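Local coordinates for protein-glutamine gamma-glutamyltransferase 2 (Pagrus major, PDB 1G0D), which catalyses the calcium-dependent cross-linking of peptide-bound glutamine to lysine side chains or other primary amines, with release of ammonia, at residues V244-I255 with V267-V278. Sequence-based numbering, arbitrary orientation.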
loop_
_atom_site.group_PDB
_atom_site.type_symbol
_atom_site.label_atom_id
_atom_site.label_comp_id
_atom_site.label_asym_id
_atom_site.label_seq_id
_atom_site.Cartn_x
_atom_site.Cartn_y
_atom_site.Cartn_z
ATOM N N VAL A 244 11.302 12.480 -7.286
ATOM C CA VAL A 244 10.805 12.822 -5.969
ATOM C C VAL A 244 11.198 11.750 -4.986
ATOM O O VAL A 244 11.114 10.576 -5.285
ATOM C CB VAL A 244 9.269 12.939 -5.963
ATOM C CG1 VAL A 244 8.811 13.248 -4.565
ATOM C CG2 VAL A 244 8.803 14.043 -6.918
ATOM N N ALA A 245 11.659 12.135 -3.813
ATOM C CA ALA A 245 12.015 11.130 -2.839
ATOM C C ALA A 245 10.735 10.439 -2.382
ATOM O O ALA A 245 9.697 11.091 -2.192
ATOM C CB ALA A 245 12.698 11.774 -1.667
ATOM N N PRO A 246 10.787 9.107 -2.201
ATOM C CA PRO A 246 9.628 8.329 -1.759
ATOM C C PRO A 246 8.902 8.856 -0.522
ATOM O O PRO A 246 7.680 8.810 -0.449
ATOM C CB PRO A 246 10.211 6.941 -1.526
ATOM C CG PRO A 246 11.308 6.858 -2.491
ATOM C CD PRO A 246 11.942 8.229 -2.458
ATOM N N TYR A 247 9.646 9.359 0.449
ATOM C CA TYR A 247 9.034 9.841 1.684
ATOM C C TYR A 247 8.237 11.150 1.517
ATOM O O TYR A 247 7.616 11.641 2.468
ATOM C CB TYR A 247 10.123 9.998 2.752
ATOM C CG TYR A 247 10.936 11.232 2.545
ATOM C CD1 TYR A 247 12.090 11.200 1.773
ATOM C CD2 TYR A 247 10.512 12.460 3.052
ATOM C CE1 TYR A 247 12.808 12.366 1.494
ATOM C CE2 TYR A 247 11.214 13.631 2.783
ATOM C CZ TYR A 247 12.365 13.581 1.997
ATOM O OH TYR A 247 13.060 14.744 1.713
ATOM N N ARG A 248 8.242 11.688 0.298
ATOM C CA ARG A 248 7.547 12.932 -0.015
ATOM C C ARG A 248 6.058 12.767 -0.312
ATOM O O ARG A 248 5.258 13.614 0.027
ATOM C CB ARG A 248 8.182 13.598 -1.256
ATOM C CG ARG A 248 9.458 14.403 -1.021
ATOM C CD ARG A 248 9.166 15.820 -0.603
ATOM N NE ARG A 248 9.592 16.809 -1.590
ATOM C CZ ARG A 248 8.953 17.959 -1.790
ATOM N NH1 ARG A 248 9.400 18.802 -2.701
ATOM N NH2 ARG A 248 7.848 18.260 -1.092
ATOM N N TRP A 249 5.687 11.692 -0.981
ATOM C CA TRP A 249 4.308 11.532 -1.366
ATOM C C TRP A 249 3.303 11.347 -0.257
ATOM O O TRP A 249 3.525 10.595 0.687
ATOM C CB TRP A 249 4.164 10.373 -2.338
ATOM C CG TRP A 249 5.222 10.254 -3.413
ATOM C CD1 TRP A 249 6.216 9.328 -3.440
ATOM C CD2 TRP A 249 5.258 10.911 -4.695
ATOM N NE1 TRP A 249 6.857 9.351 -4.645
ATOM C CE2 TRP A 249 6.299 10.309 -5.446
ATOM C CE3 TRP A 249 4.514 11.942 -5.287
ATOM C CZ2 TRP A 249 6.623 10.695 -6.770
ATOM C CZ3 TRP A 249 4.832 12.327 -6.610
ATOM C CH2 TRP A 249 5.881 11.695 -7.333
ATOM N N THR A 250 2.170 12.032 -0.397
ATOM C CA THR A 250 1.079 11.919 0.571
ATOM C C THR A 250 -0.136 11.243 -0.067
ATOM O O THR A 250 -1.183 11.119 0.560
ATOM C CB THR A 250 0.659 13.286 1.093
ATOM O OG1 THR A 250 0.740 14.267 0.046
ATOM C CG2 THR A 250 1.578 13.678 2.214
ATOM N N GLY A 251 0.026 10.791 -1.317
ATOM C CA GLY A 251 -1.054 10.141 -2.040
ATOM C C GLY A 251 -0.697 9.483 -3.366
ATOM O O GLY A 251 0.345 9.758 -3.947
ATOM N N SER A 252 -1.604 8.656 -3.881
ATOM C CA SER A 252 -1.350 7.931 -5.121
ATOM C C SER A 252 -1.697 8.602 -6.423
ATOM O O SER A 252 -1.109 8.283 -7.443
ATOM C CB SER A 252 -2.054 6.579 -5.077
ATOM O OG SER A 252 -1.854 5.959 -3.806
ATOM N N VAL A 253 -2.638 9.530 -6.416
ATOM C CA VAL A 253 -3.037 10.192 -7.663
ATOM C C VAL A 253 -1.920 10.973 -8.414
ATOM O O VAL A 253 -1.889 10.985 -9.643
ATOM C CB VAL A 253 -4.230 11.144 -7.405
ATOM C CG1 VAL A 253 -4.604 11.850 -8.684
ATOM C CG2 VAL A 253 -5.407 10.372 -6.865
ATOM N N PRO A 254 -1.032 11.680 -7.697
ATOM C CA PRO A 254 0.024 12.410 -8.421
ATOM C C PRO A 254 1.020 11.517 -9.148
ATOM O O PRO A 254 1.558 11.880 -10.184
ATOM C CB PRO A 254 0.678 13.262 -7.336
ATOM C CG PRO A 254 -0.337 13.334 -6.235
ATOM C CD PRO A 254 -0.970 11.965 -6.255
ATOM N N ILE A 255 1.263 10.339 -8.598
ATOM C CA ILE A 255 2.157 9.372 -9.218
ATOM C C ILE A 255 1.489 8.831 -10.490
ATOM O O ILE A 255 2.125 8.726 -11.539
ATOM C CB ILE A 255 2.402 8.190 -8.281
ATOM C CG1 ILE A 255 3.244 8.635 -7.101
ATOM C CG2 ILE A 255 3.010 7.070 -9.029
ATOM C CD1 ILE A 255 3.136 7.706 -5.933
ATOM N N VAL A 267 7.720 6.348 -12.605
ATOM C CA VAL A 267 7.876 7.576 -11.842
ATOM C C VAL A 267 8.992 7.441 -10.841
ATOM O O VAL A 267 9.087 6.411 -10.182
ATOM C CB VAL A 267 6.574 7.882 -11.114
ATOM C CG1 VAL A 267 6.709 9.124 -10.267
ATOM C CG2 VAL A 267 5.451 8.017 -12.134
ATOM N N LYS A 268 9.850 8.457 -10.742
ATOM C CA LYS A 268 10.946 8.428 -9.767
ATOM C C LYS A 268 10.605 9.212 -8.494
ATOM O O LYS A 268 10.398 10.419 -8.567
ATOM C CB LYS A 268 12.191 9.046 -10.377
ATOM C CG LYS A 268 12.753 8.305 -11.571
ATOM C CD LYS A 268 14.175 8.766 -11.848
ATOM C CE LYS A 268 14.570 8.520 -13.261
ATOM N NZ LYS A 268 13.499 9.039 -14.139
ATOM N N TYR A 269 10.585 8.578 -7.322
ATOM C CA TYR A 269 10.921 7.162 -7.110
ATOM C C TYR A 269 9.928 6.603 -6.096
ATOM O O TYR A 269 9.096 7.310 -5.581
ATOM C CB TYR A 269 12.335 7.024 -6.492
ATOM C CG TYR A 269 13.503 7.601 -7.302
ATOM C CD1 TYR A 269 14.102 6.891 -8.364
ATOM C CD2 TYR A 269 14.019 8.847 -6.988
ATOM C CE1 TYR A 269 15.195 7.443 -9.082
ATOM C CE2 TYR A 269 15.092 9.399 -7.689
ATOM C CZ TYR A 269 15.685 8.716 -8.732
ATOM O OH TYR A 269 16.732 9.357 -9.413
ATOM N N GLY A 270 10.047 5.338 -5.768
ATOM C CA GLY A 270 9.156 4.801 -4.772
ATOM C C GLY A 270 9.884 3.815 -3.870
ATOM O O GLY A 270 11.000 3.367 -4.168
ATOM N N GLN A 271 9.257 3.515 -2.736
ATOM C CA GLN A 271 9.766 2.528 -1.787
ATOM C C GLN A 271 8.575 1.622 -1.405
ATOM O O GLN A 271 7.440 1.957 -1.735
ATOM C CB GLN A 271 10.398 3.223 -0.587
ATOM C CG GLN A 271 11.886 3.352 -0.799
ATOM C CD GLN A 271 12.537 4.489 -0.030
ATOM O OE1 GLN A 271 12.023 4.978 0.999
ATOM N NE2 GLN A 271 13.695 4.914 -0.526
ATOM N N CYS A 272 8.810 0.504 -0.711
ATOM C CA CYS A 272 7.725 -0.428 -0.416
ATOM C C CYS A 272 6.346 0.089 -0.024
ATOM O O CYS A 272 5.374 -0.332 -0.651
ATOM C CB CYS A 272 8.183 -1.532 0.538
ATOM S SG CYS A 272 8.261 -1.110 2.219
ATOM N N TRP A 273 6.208 0.988 0.943
ATOM C CA TRP A 273 4.852 1.476 1.280
ATOM C C TRP A 273 4.201 2.368 0.185
ATOM O O TRP A 273 2.974 2.489 0.140
ATOM C CB TRP A 273 4.828 2.208 2.639
ATOM C CG TRP A 273 5.390 3.542 2.527
ATOM C CD1 TRP A 273 4.725 4.689 2.208
ATOM C CD2 TRP A 273 6.776 3.876 2.570
ATOM N NE1 TRP A 273 5.613 5.715 2.037
ATOM C CE2 TRP A 273 6.886 5.243 2.252
ATOM C CE3 TRP A 273 7.943 3.151 2.841
ATOM C CZ2 TRP A 273 8.120 5.901 2.198
ATOM C CZ3 TRP A 273 9.155 3.796 2.789
ATOM C CH2 TRP A 273 9.237 5.157 2.469
ATOM N N VAL A 274 4.994 3.000 -0.686
ATOM C CA VAL A 274 4.436 3.807 -1.784
ATOM C C VAL A 274 3.881 2.913 -2.928
ATOM O O VAL A 274 2.949 3.311 -3.643
ATOM C CB VAL A 274 5.501 4.727 -2.404
ATOM C CG1 VAL A 274 4.891 5.519 -3.507
ATOM C CG2 VAL A 274 6.017 5.659 -1.406
ATOM N N PHE A 275 4.462 1.714 -3.089
ATOM C CA PHE A 275 4.053 0.720 -4.096
ATOM C C PHE A 275 2.737 0.130 -3.611
ATOM O O PHE A 275 1.826 -0.087 -4.386
ATOM C CB PHE A 275 5.008 -0.487 -4.164
ATOM C CG PHE A 275 6.381 -0.180 -4.646
ATOM C CD1 PHE A 275 6.637 0.951 -5.413
ATOM C CD2 PHE A 275 7.452 -0.980 -4.224
ATOM C CE1 PHE A 275 7.937 1.300 -5.733
ATOM C CE2 PHE A 275 8.774 -0.651 -4.532
ATOM C CZ PHE A 275 9.019 0.492 -5.286
ATOM N N ALA A 276 2.673 -0.191 -2.322
ATOM C CA ALA A 276 1.478 -0.781 -1.744
ATOM C C ALA A 276 0.299 0.199 -1.829
ATOM O O ALA A 276 -0.778 -0.182 -2.309
ATOM C CB ALA A 276 1.746 -1.180 -0.322
ATOM N N ALA A 277 0.497 1.447 -1.388
ATOM C CA ALA A 277 -0.542 2.474 -1.452
ATOM C C ALA A 277 -1.011 2.661 -2.872
ATOM O O ALA A 277 -2.191 2.710 -3.092
ATOM C CB ALA A 277 -0.030 3.743 -0.975
ATOM N N VAL A 278 -0.108 2.770 -3.847
ATOM C CA VAL A 278 -0.530 2.930 -5.251
ATOM C C VAL A 278 -1.270 1.660 -5.715
ATOM O O VAL A 278 -2.184 1.726 -6.527
ATOM C CB VAL A 278 0.700 3.202 -6.167
ATOM C CG1 VAL A 278 0.342 3.124 -7.625
ATOM C CG2 VAL A 278 1.260 4.538 -5.872
HETATM O O HOH W 1 5.680 8.448 1.092
HETATM O O HOH W 2 12.471 7.754 1.039
#
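Trp249 holds CG opposite its own carbonyl carbon (chi1 -42°), which turns the indole toward the strand at 269-270. Its NE1 donates to Tyr269 O at 3.2 Å. The bond is straight, 173° at the hydrogen, and the oxygen lies in the ring plane, so it fixes the rotation of the indole. CZ2 of Trp249 reaches CG1 of Val267 at 3.8 Å, and CD1 meets CG1 of Val274. CG1 of Val244 and CG1 of Ile255 cover opposite faces of the ring. A cis peptide joins Lys268 to Tyr269. Its C=O and N-H point to the same side and both bond to Val244: Val244 N donates to Lys268 O, and Val244 O accepts from Tyr269 N.

Pro246 lies over the side chain of Gln271 at about a right angle, with its CG 3.6 Å from Gln271 CD. The amide of Gln271 is held from several directions. NE2 donates to Arg235 O, and OE1 takes a bond from a water that also receives a weak one from Tyr247 N.

This is the papain-like core of transglutaminases, where the catalytic cysteine opens a central helix. Gln271 occupies the N-cap, and Cys272, the active-site residue of the triad with His332 and Asp355, begins helix 272-286. The next residue, Trp273, packs edge-to-face with Tyr515, a residue important for catalysis. A second water accepts from Trp273 NE1 at 2.9 Å and donates to Pro246 O and Trp249 O, tying the loop to the helix.

Further along that helix, Val274 CG1 and Val278 CG2 each lie 3.7 Å from CD1 of Ile255, which belongs to helix 253-261. Ile255 CG2 and Val267 CG2 meet at 4.1 Å. Ser252 OG lies over the backbone of Ala277 and Val278 and is hydrogen-bonded to Trp175 NE1.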